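Local coordinates for Lmaj004091aaa (Leishmania major, PDB 1XTP), which probably catalyses the S-adenosylmethionine-dependent methylation of the N-terminal amino group of proteins that begin with an X-Pro-Lys sequence, at residues A[80-85]-A[192-197]; A[90-95]-A[114-119]; A[152-157]-A[181-186]; A[175-180]-A[226-231]; A[235-240]-A[247-252]. All blocks are in the same frame, centred on the assembly; numbering follows the deposited sequence.

Interaction 1: residues A[80-85]-A[192-197]; sequences EGSRNF and YIFFKE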
# COMPACT_ATOMS: atom_id res chain seq x y z
N GLU A 80 0.50 -7.26 15.21
CA GLU A 80 1.43 -7.02 16.31
C GLU A 80 2.71 -6.30 15.84
O GLU A 80 3.18 -5.35 16.49
CB GLU A 80 1.75 -8.33 17.03
CG GLU A 80 2.67 -8.20 18.24
CD GLU A 80 2.05 -7.43 19.42
OE1 GLU A 80 0.89 -6.97 19.33
OE2 GLU A 80 2.74 -7.31 20.46
N GLY A 81 3.26 -6.72 14.71
CA GLY A 81 4.40 -6.02 14.08
C GLY A 81 4.14 -4.54 13.78
O GLY A 81 5.00 -3.69 14.02
N SER A 82 2.96 -4.24 13.23
CA SER A 82 2.57 -2.87 12.94
C SER A 82 2.42 -2.05 14.22
O SER A 82 2.86 -0.89 14.31
CB SER A 82 1.25 -2.86 12.19
OG SER A 82 1.39 -3.42 10.91
N ARG A 83 1.77 -2.64 15.21
CA ARG A 83 1.55 -1.96 16.49
C ARG A 83 2.88 -1.59 17.18
O ARG A 83 3.06 -0.45 17.64
CB ARG A 83 0.69 -2.82 17.40
CG ARG A 83 0.31 -2.09 18.66
CD ARG A 83 -0.37 -3.00 19.68
NE ARG A 83 0.53 -3.99 20.27
CZ ARG A 83 1.54 -3.72 21.11
NH1 ARG A 83 1.84 -2.47 21.46
NH2 ARG A 83 2.27 -4.72 21.60
N ASN A 84 3.80 -2.56 17.24
CA ASN A 84 5.15 -2.32 17.79
C ASN A 84 5.95 -1.30 16.97
O ASN A 84 6.63 -0.44 17.53
CB ASN A 84 5.92 -3.65 17.91
CG ASN A 84 5.34 -4.57 18.99
OD1 ASN A 84 4.66 -4.12 19.91
ND2 ASN A 84 5.61 -5.86 18.88
N PHE A 85 5.83 -1.36 15.65
CA PHE A 85 6.50 -0.40 14.79
C PHE A 85 5.96 1.01 15.01
O PHE A 85 6.74 1.94 15.23
CB PHE A 85 6.35 -0.80 13.31
CG PHE A 85 7.10 0.10 12.35
CD1 PHE A 85 8.44 -0.11 12.09
CD2 PHE A 85 6.46 1.14 11.69
CE1 PHE A 85 9.13 0.71 11.20
CE2 PHE A 85 7.14 1.94 10.80
CZ PHE A 85 8.48 1.73 10.56
N TYR A 192 2.81 10.50 10.15
CA TYR A 192 3.65 9.66 9.32
C TYR A 192 2.77 8.91 8.33
O TYR A 192 1.60 8.59 8.63
CB TYR A 192 4.35 8.62 10.17
CG TYR A 192 5.41 9.10 11.13
CD1 TYR A 192 5.09 9.51 12.42
CD2 TYR A 192 6.75 9.05 10.78
CE1 TYR A 192 6.07 9.92 13.31
CE2 TYR A 192 7.74 9.44 11.69
CZ TYR A 192 7.40 9.87 12.94
OH TYR A 192 8.38 10.24 13.84
N ILE A 193 3.32 8.62 7.16
CA ILE A 193 2.78 7.55 6.31
C ILE A 193 3.31 6.23 6.83
O ILE A 193 4.51 6.05 6.93
CB ILE A 193 3.19 7.67 4.83
CG1 ILE A 193 2.63 8.93 4.20
CG2 ILE A 193 2.66 6.50 4.03
CD1 ILE A 193 3.39 9.40 2.99
N PHE A 194 2.42 5.31 7.18
CA PHE A 194 2.83 3.95 7.47
C PHE A 194 2.64 3.08 6.21
O PHE A 194 1.52 2.73 5.85
CB PHE A 194 2.03 3.41 8.63
CG PHE A 194 2.33 1.97 8.96
CD1 PHE A 194 3.52 1.62 9.60
CD2 PHE A 194 1.41 0.98 8.68
CE1 PHE A 194 3.77 0.30 9.93
CE2 PHE A 194 1.66 -0.35 9.02
CZ PHE A 194 2.85 -0.69 9.65
N PHE A 195 3.75 2.72 5.56
CA PHE A 195 3.73 1.95 4.32
C PHE A 195 4.24 0.54 4.58
O PHE A 195 5.38 0.37 4.98
CB PHE A 195 4.58 2.66 3.27
CG PHE A 195 4.71 1.91 1.96
CD1 PHE A 195 3.60 1.30 1.37
CD2 PHE A 195 5.94 1.84 1.31
CE1 PHE A 195 3.73 0.63 0.16
CE2 PHE A 195 6.08 1.19 0.11
CZ PHE A 195 4.97 0.59 -0.49
N LYS A 196 3.36 -0.45 4.41
CA LYS A 196 3.70 -1.85 4.65
C LYS A 196 3.40 -2.67 3.40
O LYS A 196 2.26 -2.70 2.95
CB LYS A 196 2.91 -2.42 5.83
CG LYS A 196 3.49 -3.71 6.41
CD LYS A 196 2.96 -3.96 7.83
CE LYS A 196 3.59 -5.17 8.50
NZ LYS A 196 2.93 -5.50 9.79
N GLU A 197 4.41 -3.35 2.89
CA GLU A 197 4.28 -4.00 1.60
C GLU A 197 5.27 -5.15 1.42
O GLU A 197 6.35 -5.16 2.05
CB GLU A 197 4.52 -2.98 0.48
CG GLU A 197 3.97 -3.42 -0.86
CD GLU A 197 2.57 -4.00 -0.74
OE1 GLU A 197 1.61 -3.21 -0.60
OE2 GLU A 197 2.46 -5.25 -0.81
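Ser82 and Lys196, whose CA atoms lie 8.4 Å apart, mark the closest approach of helix 80-85 to strand 192-197, two segments that run at 151° with their axes 11.0 Å apart, a helix packed on one face of the sheet and running roughly antiparallel to this strand. Phe194 and Lys196 both leave the strand on the side of the helix and meet it in different ways. The lysine chain is extended beyond CG and brings NZ to the serine hydroxyl, giving its hydrogen to Ser82 OG over 2.8 Å. A small residue suits this helical position: Ser82 OG, lying beside its own backbone N (chi1 -67°), accepts from the lysine and makes a further hydrogen bond to the carbonyl of Asp78, one turn back. The Phe194 ring turns its edge to the helix, with CZ 3.3 Å from Ser82 OG and CE1 3.3 Å from Phe85 CD2. The Phe85 and Phe194 rings are inclined at 49°, centroids 5.6 Å apart, an oblique pair. Met250 of the adjoining strand 248-253 touches both rings and extends this apolar patch. Around the amine, Asp78 supplies a salt bridge and Gln238 OE1 a further hydrogen bond. A buried lysine is thus met by a carboxylate, a hydroxyl and an amide oxygen, a setting that would favour its charged form and that ties the helix to strand 191-198 close to Gln165, a predicted S-adenosylmethionine-binding residue.

Interaction 2: residues A[90-95]-A[114-119]; sequences PGHGTS and KLYATT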
# COMPACT_ATOMS: atom_id res chain seq x y z
N PRO A 90 8.87 8.36 16.88
CA PRO A 90 8.94 9.54 17.75
C PRO A 90 7.90 10.60 17.43
O PRO A 90 7.61 10.89 16.26
CB PRO A 90 10.36 10.09 17.51
CG PRO A 90 11.11 8.96 16.95
CD PRO A 90 10.12 8.18 16.12
N GLY A 91 7.33 11.16 18.50
CA GLY A 91 6.33 12.18 18.40
C GLY A 91 5.25 11.89 17.37
O GLY A 91 4.84 12.79 16.65
N HIS A 92 4.80 10.64 17.28
CA HIS A 92 3.69 10.31 16.36
C HIS A 92 2.39 10.74 17.02
O HIS A 92 2.20 10.51 18.20
CB HIS A 92 3.68 8.83 15.94
CG HIS A 92 3.42 7.86 17.05
ND1 HIS A 92 4.41 7.43 17.92
CD2 HIS A 92 2.29 7.21 17.43
CE1 HIS A 92 3.89 6.57 18.78
NE2 HIS A 92 2.61 6.43 18.51
N GLY A 93 1.52 11.41 16.27
CA GLY A 93 0.26 11.91 16.83
C GLY A 93 -0.74 10.76 16.96
O GLY A 93 -0.53 9.70 16.41
N THR A 94 -1.83 10.99 17.69
CA THR A 94 -2.82 9.92 17.95
C THR A 94 -4.28 10.34 17.68
O THR A 94 -5.20 9.68 18.15
CB THR A 94 -2.70 9.40 19.44
OG1 THR A 94 -2.85 10.49 20.36
CG2 THR A 94 -1.37 8.69 19.68
N SER A 95 -4.51 11.41 16.91
CA SER A 95 -5.89 11.87 16.68
C SER A 95 -6.55 11.20 15.51
O SER A 95 -7.48 10.41 15.71
CB SER A 95 -5.96 13.38 16.48
OG SER A 95 -5.55 13.98 17.67
N LYS A 114 -7.72 1.20 18.18
CA LYS A 114 -7.10 1.14 19.51
C LYS A 114 -6.12 2.28 19.75
O LYS A 114 -5.79 2.55 20.90
CB LYS A 114 -6.34 -0.17 19.70
CG LYS A 114 -7.23 -1.38 19.80
CD LYS A 114 -6.41 -2.66 19.86
CE LYS A 114 -7.30 -3.82 20.31
NZ LYS A 114 -6.57 -5.12 20.41
N LEU A 115 -5.63 2.91 18.68
CA LEU A 115 -4.57 3.92 18.76
C LEU A 115 -4.98 5.34 18.38
O LEU A 115 -4.33 6.30 18.80
CB LEU A 115 -3.43 3.51 17.85
CG LEU A 115 -2.69 2.22 18.12
CD1 LEU A 115 -1.83 1.88 16.96
CD2 LEU A 115 -1.84 2.35 19.37
N TYR A 116 -6.02 5.49 17.56
CA TYR A 116 -6.42 6.80 17.05
C TYR A 116 -7.85 7.15 17.45
O TYR A 116 -8.73 6.30 17.43
CB TYR A 116 -6.21 6.89 15.53
CG TYR A 116 -4.75 6.74 15.19
CD1 TYR A 116 -4.19 5.47 15.02
CD2 TYR A 116 -3.91 7.83 15.12
CE1 TYR A 116 -2.88 5.29 14.77
CE2 TYR A 116 -2.55 7.67 14.86
CZ TYR A 116 -2.04 6.40 14.70
OH TYR A 116 -0.71 6.21 14.45
N ALA A 117 -8.05 8.42 17.82
CA ALA A 117 -9.35 8.92 18.18
C ALA A 117 -10.38 8.70 17.06
O ALA A 117 -11.50 8.30 17.33
CB ALA A 117 -9.26 10.41 18.55
N THR A 118 -9.99 8.96 15.82
CA THR A 118 -10.88 8.75 14.67
C THR A 118 -10.07 8.17 13.52
O THR A 118 -8.95 8.58 13.28
CB THR A 118 -11.48 10.07 14.20
OG1 THR A 118 -12.01 10.77 15.33
CG2 THR A 118 -12.58 9.84 13.15
N THR A 119 -10.64 7.19 12.83
CA THR A 119 -10.03 6.61 11.64
C THR A 119 -10.98 6.71 10.44
O THR A 119 -12.12 6.30 10.54
CB THR A 119 -9.66 5.15 11.89
OG1 THR A 119 -8.76 5.07 13.00
CG2 THR A 119 -8.97 4.53 10.67
O HOH W 1 0.81 8.50 14.30
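Ser95, Tyr116 and Thr94 give up the most surface in this contact, which lies at one end of a beta-alpha-beta crossover of the Rossmann-like methyltransferase sheet. The loop 90-95 leads into strand 96-100, while residues 114-119 form the turn by which helix 106-115 passes into the parallel neighbour, strand 118-123. Two backbone bonds start the pairing: Ala117 N gives its hydrogen to Thr94 O at 3.1 Å, and Thr118 N reaches Ser95 O at 2.9 Å. Ser95 takes part through its carbonyl, and its side chain points away from the turn. Ala117 CB, a single methyl, lies 3.4 Å from Ser95 O. Thr94 O receives a second approach, from Tyr116 CA at 3.3 Å, a CA-H...O contact. With CG anti to its carbonyl carbon (chi1 -63°), Tyr116 carries its ring back alongside the incoming loop. There CD2 lies 3.6 Å from Thr94 C, while Ile86 of helix 75-87 and Leu161 of strand 159-165 also touch the buried ring. Tyrosine suits the site because its apolar ring packs inward while its hydroxyl can still take up a polar link to the loop. That link is one water molecule, which donates to Gly93 O at 2.8 Å and accepts from Tyr116 OH at 2.8 Å.

Interaction 3: residues A[152-157]-A[181-186]; sequences ATLPPN and KHCQQA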
# COMPACT_ATOMS: atom_id res chain seq x y z
N ALA A 152 -8.23 10.02 -5.32
CA ALA A 152 -8.68 10.59 -4.06
C ALA A 152 -8.07 11.95 -3.81
O ALA A 152 -6.90 12.18 -4.11
CB ALA A 152 -8.32 9.66 -2.93
N THR A 153 -8.87 12.86 -3.26
CA THR A 153 -8.36 14.16 -2.80
C THR A 153 -8.41 14.19 -1.28
O THR A 153 -9.47 14.00 -0.67
CB THR A 153 -9.18 15.29 -3.38
OG1 THR A 153 -8.94 15.35 -4.78
CG2 THR A 153 -8.80 16.64 -2.77
N LEU A 154 -7.25 14.39 -0.67
CA LEU A 154 -7.14 14.43 0.79
C LEU A 154 -6.83 15.85 1.26
O LEU A 154 -6.01 16.55 0.66
CB LEU A 154 -6.04 13.49 1.24
CG LEU A 154 -6.17 12.04 0.79
CD1 LEU A 154 -4.83 11.37 1.10
CD2 LEU A 154 -7.31 11.31 1.49
N PRO A 155 -7.49 16.28 2.33
CA PRO A 155 -7.32 17.65 2.83
C PRO A 155 -5.96 17.80 3.50
O PRO A 155 -5.42 16.83 4.03
CB PRO A 155 -8.42 17.76 3.87
CG PRO A 155 -8.58 16.35 4.39
CD PRO A 155 -8.40 15.50 3.19
N PRO A 156 -5.37 18.99 3.44
CA PRO A 156 -4.05 19.17 4.04
C PRO A 156 -4.07 19.10 5.56
O PRO A 156 -5.11 19.32 6.17
CB PRO A 156 -3.65 20.58 3.58
CG PRO A 156 -4.92 21.27 3.30
CD PRO A 156 -5.88 20.22 2.81
N ASN A 157 -2.93 18.74 6.14
CA ASN A 157 -2.72 18.88 7.57
C ASN A 157 -3.83 18.22 8.40
O ASN A 157 -4.43 18.86 9.23
CB ASN A 157 -2.63 20.38 7.90
CG ASN A 157 -2.15 20.64 9.31
OD1 ASN A 157 -1.65 19.74 9.99
ND2 ASN A 157 -2.33 21.89 9.77
N LYS A 181 3.27 11.95 -2.29
CA LYS A 181 3.45 13.39 -2.13
C LYS A 181 2.13 14.03 -1.67
O LYS A 181 2.14 14.93 -0.83
CB LYS A 181 3.94 14.00 -3.45
CG LYS A 181 4.21 15.48 -3.40
CD LYS A 181 4.87 16.02 -4.67
N HIS A 182 1.01 13.54 -2.18
CA HIS A 182 -0.30 14.01 -1.77
C HIS A 182 -0.63 13.61 -0.31
O HIS A 182 -1.25 14.38 0.46
CB HIS A 182 -1.34 13.46 -2.74
CG HIS A 182 -2.70 14.04 -2.57
ND1 HIS A 182 -2.95 15.38 -2.72
CD2 HIS A 182 -3.88 13.46 -2.27
CE1 HIS A 182 -4.23 15.61 -2.52
NE2 HIS A 182 -4.82 14.46 -2.24
N CYS A 183 -0.23 12.40 0.07
CA CYS A 183 -0.33 11.96 1.46
C CYS A 183 0.51 12.81 2.40
O CYS A 183 0.13 13.04 3.55
CB CYS A 183 0.11 10.51 1.60
SG CYS A 183 -1.07 9.39 0.92
N GLN A 184 1.65 13.26 1.91
CA GLN A 184 2.56 14.04 2.72
C GLN A 184 1.90 15.35 3.15
O GLN A 184 2.00 15.74 4.30
CB GLN A 184 3.85 14.32 1.96
CG GLN A 184 4.89 15.10 2.77
CD GLN A 184 6.08 15.45 1.92
OE1 GLN A 184 5.93 15.89 0.78
NE2 GLN A 184 7.28 15.24 2.44
N GLN A 185 1.23 16.01 2.21
CA GLN A 185 0.56 17.27 2.51
C GLN A 185 -0.69 17.09 3.39
O GLN A 185 -1.09 18.02 4.10
CB GLN A 185 0.22 18.03 1.21
CG GLN A 185 -0.78 17.35 0.30
CD GLN A 185 -2.22 17.61 0.70
OE1 GLN A 185 -2.59 18.74 1.05
NE2 GLN A 185 -3.05 16.57 0.64
N ALA A 186 -1.26 15.89 3.36
CA ALA A 186 -2.38 15.53 4.22
C ALA A 186 -1.95 15.21 5.66
O ALA A 186 -2.81 15.07 6.53
CB ALA A 186 -3.13 14.36 3.63
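Leu154 is gripped at both ends of its backbone by side chains of helix 181-186. Its N-H points almost straight at His182 NE2 (2.9 Å, 170° at the hydrogen), coming in tilted 22° from the ring plane; the imidazole therefore acts as acceptor through NE2. Its carbonyl O takes a hydrogen from Gln185 NE2 at 3.0 Å, met from well above the carbonyl plane. The same NE2 also donates to His182 O at 2.8 Å, so two bonds fix the rotation of the amide, and Gln185 NE2 lies over one face of the imidazole, offset toward the rim. The glutamine can fold back this way because CG sits between backbone N and carbonyl carbon (chi1 65°) and the chain bends again at chi2. Its OE1 lies 3.3 Å from Pro156 CB. Farther along, Asn157 N donates to Gln185 O at 2.8 Å. Beside these polar links Leu154 CB packs on Ala186 CB at 3.9 Å, where a methyl lets the loop come close. Cys183 and Ala186 both touch Ile162, so the C-terminal part of helix 173-186 is held between strand 159-165 and the loop that leads into that strand.

Interaction 4: residues A[175-180]-A[226-231]; sequences DFVKFF and NESGVR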
# COMPACT_ATOMS: atom_id res chain seq x y z
N ASP A 175 1.72 7.19 -10.45
CA ASP A 175 0.65 7.47 -9.49
C ASP A 175 1.09 7.23 -8.05
O ASP A 175 0.57 7.88 -7.15
CB ASP A 175 -0.60 6.68 -9.83
CG ASP A 175 -1.31 7.21 -11.07
OD1 ASP A 175 -1.00 8.34 -11.50
OD2 ASP A 175 -2.17 6.50 -11.63
N PHE A 176 2.03 6.31 -7.86
CA PHE A 176 2.69 6.02 -6.58
C PHE A 176 3.40 7.30 -6.15
O PHE A 176 3.17 7.82 -5.06
CB PHE A 176 3.70 4.87 -6.76
CG PHE A 176 4.37 4.37 -5.47
CD1 PHE A 176 5.27 5.18 -4.77
CD2 PHE A 176 4.12 3.08 -5.00
CE1 PHE A 176 5.88 4.72 -3.61
CE2 PHE A 176 4.78 2.60 -3.84
CZ PHE A 176 5.63 3.42 -3.14
N VAL A 177 4.23 7.85 -7.04
CA VAL A 177 4.91 9.10 -6.75
C VAL A 177 3.92 10.20 -6.36
O VAL A 177 4.04 10.79 -5.28
CB VAL A 177 5.85 9.53 -7.92
CG1 VAL A 177 6.38 10.97 -7.73
CG2 VAL A 177 7.02 8.55 -8.02
N LYS A 178 2.95 10.48 -7.23
CA LYS A 178 1.89 11.46 -6.96
C LYS A 178 1.18 11.25 -5.64
O LYS A 178 1.00 12.20 -4.87
CB LYS A 178 0.82 11.44 -8.08
CG LYS A 178 1.22 12.22 -9.31
CD LYS A 178 0.54 11.68 -10.59
N PHE A 179 0.76 10.02 -5.38
CA PHE A 179 -0.04 9.75 -4.21
C PHE A 179 0.73 9.94 -2.90
O PHE A 179 0.17 10.43 -1.95
CB PHE A 179 -0.63 8.34 -4.25
CG PHE A 179 -1.60 8.09 -3.14
CD1 PHE A 179 -2.78 8.80 -3.08
CD2 PHE A 179 -1.30 7.17 -2.14
CE1 PHE A 179 -3.67 8.59 -2.03
CE2 PHE A 179 -2.18 6.94 -1.11
CZ PHE A 179 -3.36 7.65 -1.04
N PHE A 180 2.01 9.56 -2.87
CA PHE A 180 2.78 9.67 -1.63
C PHE A 180 3.07 11.13 -1.26
O PHE A 180 3.07 11.49 -0.09
CB PHE A 180 4.06 8.84 -1.72
CG PHE A 180 3.87 7.40 -1.31
CD1 PHE A 180 3.03 6.56 -2.05
CD2 PHE A 180 4.52 6.88 -0.19
CE1 PHE A 180 2.84 5.22 -1.69
CE2 PHE A 180 4.35 5.53 0.18
CZ PHE A 180 3.50 4.70 -0.58
N ASN A 226 12.09 9.09 -3.18
CA ASN A 226 12.92 10.23 -3.49
C ASN A 226 12.20 11.16 -4.47
O ASN A 226 12.13 12.36 -4.27
CB ASN A 226 14.26 9.77 -4.05
CG ASN A 226 15.18 10.94 -4.36
OD1 ASN A 226 15.39 11.28 -5.53
ND2 ASN A 226 15.71 11.58 -3.32
N GLU A 227 11.63 10.57 -5.52
CA GLU A 227 10.89 11.33 -6.50
C GLU A 227 9.67 12.06 -5.91
O GLU A 227 9.34 13.17 -6.31
CB GLU A 227 10.49 10.41 -7.64
CG GLU A 227 10.09 11.13 -8.88
CD GLU A 227 9.63 10.21 -9.99
OE1 GLU A 227 9.86 8.97 -9.91
OE2 GLU A 227 9.04 10.76 -10.95
N SER A 228 9.04 11.43 -4.92
CA SER A 228 7.93 12.02 -4.18
C SER A 228 8.31 13.19 -3.27
O SER A 228 7.45 13.99 -2.92
CB SER A 228 7.28 10.96 -3.29
OG SER A 228 6.26 10.30 -3.98
N GLY A 229 9.57 13.26 -2.87
CA GLY A 229 10.01 14.26 -1.88
C GLY A 229 9.72 13.81 -0.47
O GLY A 229 9.70 14.62 0.46
N VAL A 230 9.54 12.52 -0.29
CA VAL A 230 9.18 11.93 0.99
C VAL A 230 10.41 11.20 1.56
O VAL A 230 11.18 10.62 0.80
CB VAL A 230 7.95 11.00 0.79
CG1 VAL A 230 7.95 9.85 1.77
CG2 VAL A 230 6.64 11.79 0.88
N ARG A 231 10.64 11.27 2.87
CA ARG A 231 11.87 10.73 3.47
C ARG A 231 11.58 9.59 4.44
O ARG A 231 10.57 9.61 5.13
CB ARG A 231 12.71 11.82 4.15
CG ARG A 231 12.34 12.13 5.57
CD ARG A 231 13.21 13.24 6.12
NE ARG A 231 12.83 13.58 7.48
CZ ARG A 231 11.76 14.31 7.80
NH1 ARG A 231 10.96 14.82 6.86
NH2 ARG A 231 11.50 14.55 9.08
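Val177 and Glu227 meet with their side chains at about a right angle, the branched valine set against the length of an extended glutamate. Both methyls are used: Val177 CG1 lies 3.9 Å from Glu227 CG, while Val177 CG2 comes 3.4 Å from Glu227 OE1. The glutamate's methylenes and carboxylate both lie against the valine; at an exposed helix end the carboxylate can remain at the surface. Ser228, next in the chain, turns inward. Its OG gives a hydrogen bond to Val177 O at 2.6 Å, lying in the carbonyl plane on a lone pair, with a C=O...OG angle of 115°. A hydroxyl this small can slip in beside the helix backbone, and the CA atoms of Val177 and Ser228 are only 4.9 Å apart. Phe180 adds CB, 3.5 Å from Ser228 OG, but its ring swings away from the serine. There Phe180 CE1 sits 3.5 Å above the centre of the Phe176 ring, and Phe195 of strand 191-198 makes an edge-to-face pair with Phe180. Both aromatic residues thus turn their bulk to the interior, so that serine and valine make the close approach between the helices. Beyond Ser228 the chain leaves the helix at Gly229, whose positive phi (82°) is easily borne by glycine; the arrangement is helix-to-helix packing on one face of the Rossmann-like sheet, with helix 218-228 ended by a Schellman motif.

Interaction 5: residues A[235-240]-A[247-252]; sequences EAFQEE and PLKMYA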
# COMPACT_ATOMS: atom_id res chain seq x y z
N GLU A 235 12.48 2.19 9.14
CA GLU A 235 12.11 1.05 8.31
C GLU A 235 12.48 -0.24 9.00
O GLU A 235 13.44 -0.30 9.75
CB GLU A 235 12.80 1.12 6.95
CG GLU A 235 14.30 0.97 7.00
CD GLU A 235 14.95 1.50 5.75
OE1 GLU A 235 15.05 0.74 4.76
OE2 GLU A 235 15.35 2.69 5.75
N ALA A 236 11.70 -1.29 8.76
CA ALA A 236 11.96 -2.58 9.37
C ALA A 236 11.21 -3.71 8.68
O ALA A 236 10.09 -3.53 8.20
CB ALA A 236 11.57 -2.55 10.83
N PHE A 237 11.83 -4.88 8.63
CA PHE A 237 11.16 -6.06 8.13
C PHE A 237 10.26 -6.60 9.23
O PHE A 237 10.64 -6.60 10.41
CB PHE A 237 12.17 -7.12 7.68
CG PHE A 237 12.85 -6.78 6.39
CD1 PHE A 237 12.19 -6.99 5.19
CD2 PHE A 237 14.14 -6.25 6.38
CE1 PHE A 237 12.80 -6.69 3.98
CE2 PHE A 237 14.75 -5.94 5.19
CZ PHE A 237 14.08 -6.17 3.98
N GLN A 238 9.08 -7.05 8.85
CA GLN A 238 8.21 -7.79 9.75
C GLN A 238 8.91 -9.05 10.28
O GLN A 238 9.21 -9.96 9.51
CB GLN A 238 6.92 -8.20 9.01
CG GLN A 238 5.97 -9.16 9.80
CD GLN A 238 5.45 -8.54 11.08
OE1 GLN A 238 4.90 -7.45 11.06
NE2 GLN A 238 5.66 -9.22 12.21
N GLU A 239 9.14 -9.12 11.58
CA GLU A 239 9.70 -10.35 12.17
C GLU A 239 8.68 -11.48 12.24
O GLU A 239 7.48 -11.26 12.16
CB GLU A 239 10.31 -10.09 13.55
CG GLU A 239 9.33 -9.70 14.63
CD GLU A 239 9.99 -9.56 16.01
OE1 GLU A 239 11.19 -9.21 16.10
OE2 GLU A 239 9.29 -9.82 17.01
N GLU A 240 9.19 -12.70 12.38
CA GLU A 240 8.35 -13.89 12.50
C GLU A 240 7.42 -14.08 11.28
O GLU A 240 6.31 -14.60 11.40
CB GLU A 240 7.54 -13.81 13.79
CG GLU A 240 7.13 -15.17 14.33
CD GLU A 240 6.31 -15.07 15.60
OE1 GLU A 240 6.54 -14.14 16.39
OE2 GLU A 240 5.43 -15.92 15.80
N PRO A 247 9.20 -11.24 1.77
CA PRO A 247 9.39 -10.41 2.95
C PRO A 247 8.41 -9.22 2.98
O PRO A 247 8.04 -8.67 1.94
CB PRO A 247 10.84 -9.92 2.80
CG PRO A 247 11.49 -11.01 2.01
CD PRO A 247 10.46 -11.47 1.05
N LEU A 248 8.02 -8.84 4.19
CA LEU A 248 7.10 -7.74 4.38
C LEU A 248 7.82 -6.61 5.09
O LEU A 248 8.20 -6.74 6.26
CB LEU A 248 5.92 -8.27 5.19
CG LEU A 248 4.72 -7.38 5.47
CD1 LEU A 248 4.07 -6.97 4.18
CD2 LEU A 248 3.76 -8.16 6.35
N LYS A 249 8.01 -5.49 4.40
CA LYS A 249 8.72 -4.35 4.98
C LYS A 249 7.78 -3.18 5.36
O LYS A 249 6.86 -2.81 4.64
CB LYS A 249 9.82 -3.85 4.03
CG LYS A 249 11.01 -3.26 4.78
CD LYS A 249 12.18 -2.87 3.88
CE LYS A 249 13.22 -2.04 4.64
NZ LYS A 249 14.08 -1.20 3.75
N MSE A 250 8.06 -2.60 6.51
CA MSE A 250 7.39 -1.39 6.96
C MSE A 250 8.32 -0.19 6.82
O MSE A 250 9.50 -0.28 7.15
CB MSE A 250 7.02 -1.54 8.42
CG MSE A 250 5.94 -2.56 8.66
SE MSE A 250 5.81 -3.05 10.53
CE MSE A 250 7.22 -4.42 10.57
N TYR A 251 7.76 0.92 6.35
CA TYR A 251 8.43 2.20 6.29
C TYR A 251 7.59 3.26 6.99
O TYR A 251 6.38 3.34 6.76
CB TYR A 251 8.59 2.66 4.85
CG TYR A 251 9.30 1.71 3.92
CD1 TYR A 251 8.57 0.77 3.18
CD2 TYR A 251 10.68 1.78 3.72
CE1 TYR A 251 9.20 -0.09 2.31
CE2 TYR A 251 11.32 0.92 2.83
CZ TYR A 251 10.57 -0.00 2.13
OH TYR A 251 11.16 -0.87 1.25
N ALA A 252 8.22 4.08 7.82
CA ALA A 252 7.59 5.29 8.35
C ALA A 252 8.16 6.47 7.58
O ALA A 252 9.36 6.69 7.60
CB ALA A 252 7.88 5.45 9.79
O HOH W 2 9.63 -9.99 6.43
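Ala236 and Met250 form the close-fitting centre of the contact, an antiparallel hydrogen-bonded pair in which Ala236 N reaches Met250 O at 2.9 Å and Met250 N reaches Ala236 O at 2.8 Å. Gln238 N continues the ladder to Leu248 O, also at 2.8 Å. On the face bearing Ala236 and Met250, the selenomethionine chain bends at chi3 (-84°) and lays CE against Gln238 CA, 3.6 Å away; a flexible apolar side chain suits this place, which Phe85 and Phe194 also line. The hairpin of strands 232-237 and 248-253 closes one side of the class I methyltransferase sheet, with 232-237 as its edge strand and 248-253 antiparallel to both neighbours. On the face with Glu235, Phe237 and Lys249, Phe237 is exposed and Glu235 partly so. Pro247 flanks Phe237 and points the same way; Lys249 CD rests over one face of the Phe237 ring, 4.0 Å from the centroid, a CH-pi contact that uses the aliphatic part of the lysine. Its amine forms a salt bridge with Glu235 OE1, although the modelled separation is doubtfully short; Asp218 also pairs with the lysine, and Lys222 with the glutamate. Where the strands part, a water gives its hydrogen to Gln238 O and accepts one from Leu248 N at 3.0 Å.

From the N terminus, interaction 1 opens on helix 75-87 and closes a long loop at strand 191-198. Interactions 2 and 3 fall within that loop, one after the other: the first joins the approach to strand 96-100 with the start of strand 118-123, the second ties the loop before strand 159-165 to helix 173-186. Interaction 4 starts on the same helix and ends after helix 218-228, so it crosses both 1 and 3. Interaction 5 follows in series as the C-terminal hairpin, with strand 248-253 bonded to strand 191-198 of interaction 1. Together they join helix 75-87 and the hairpin to the seven-stranded sheet, and helix 173-186 to helix 218-228.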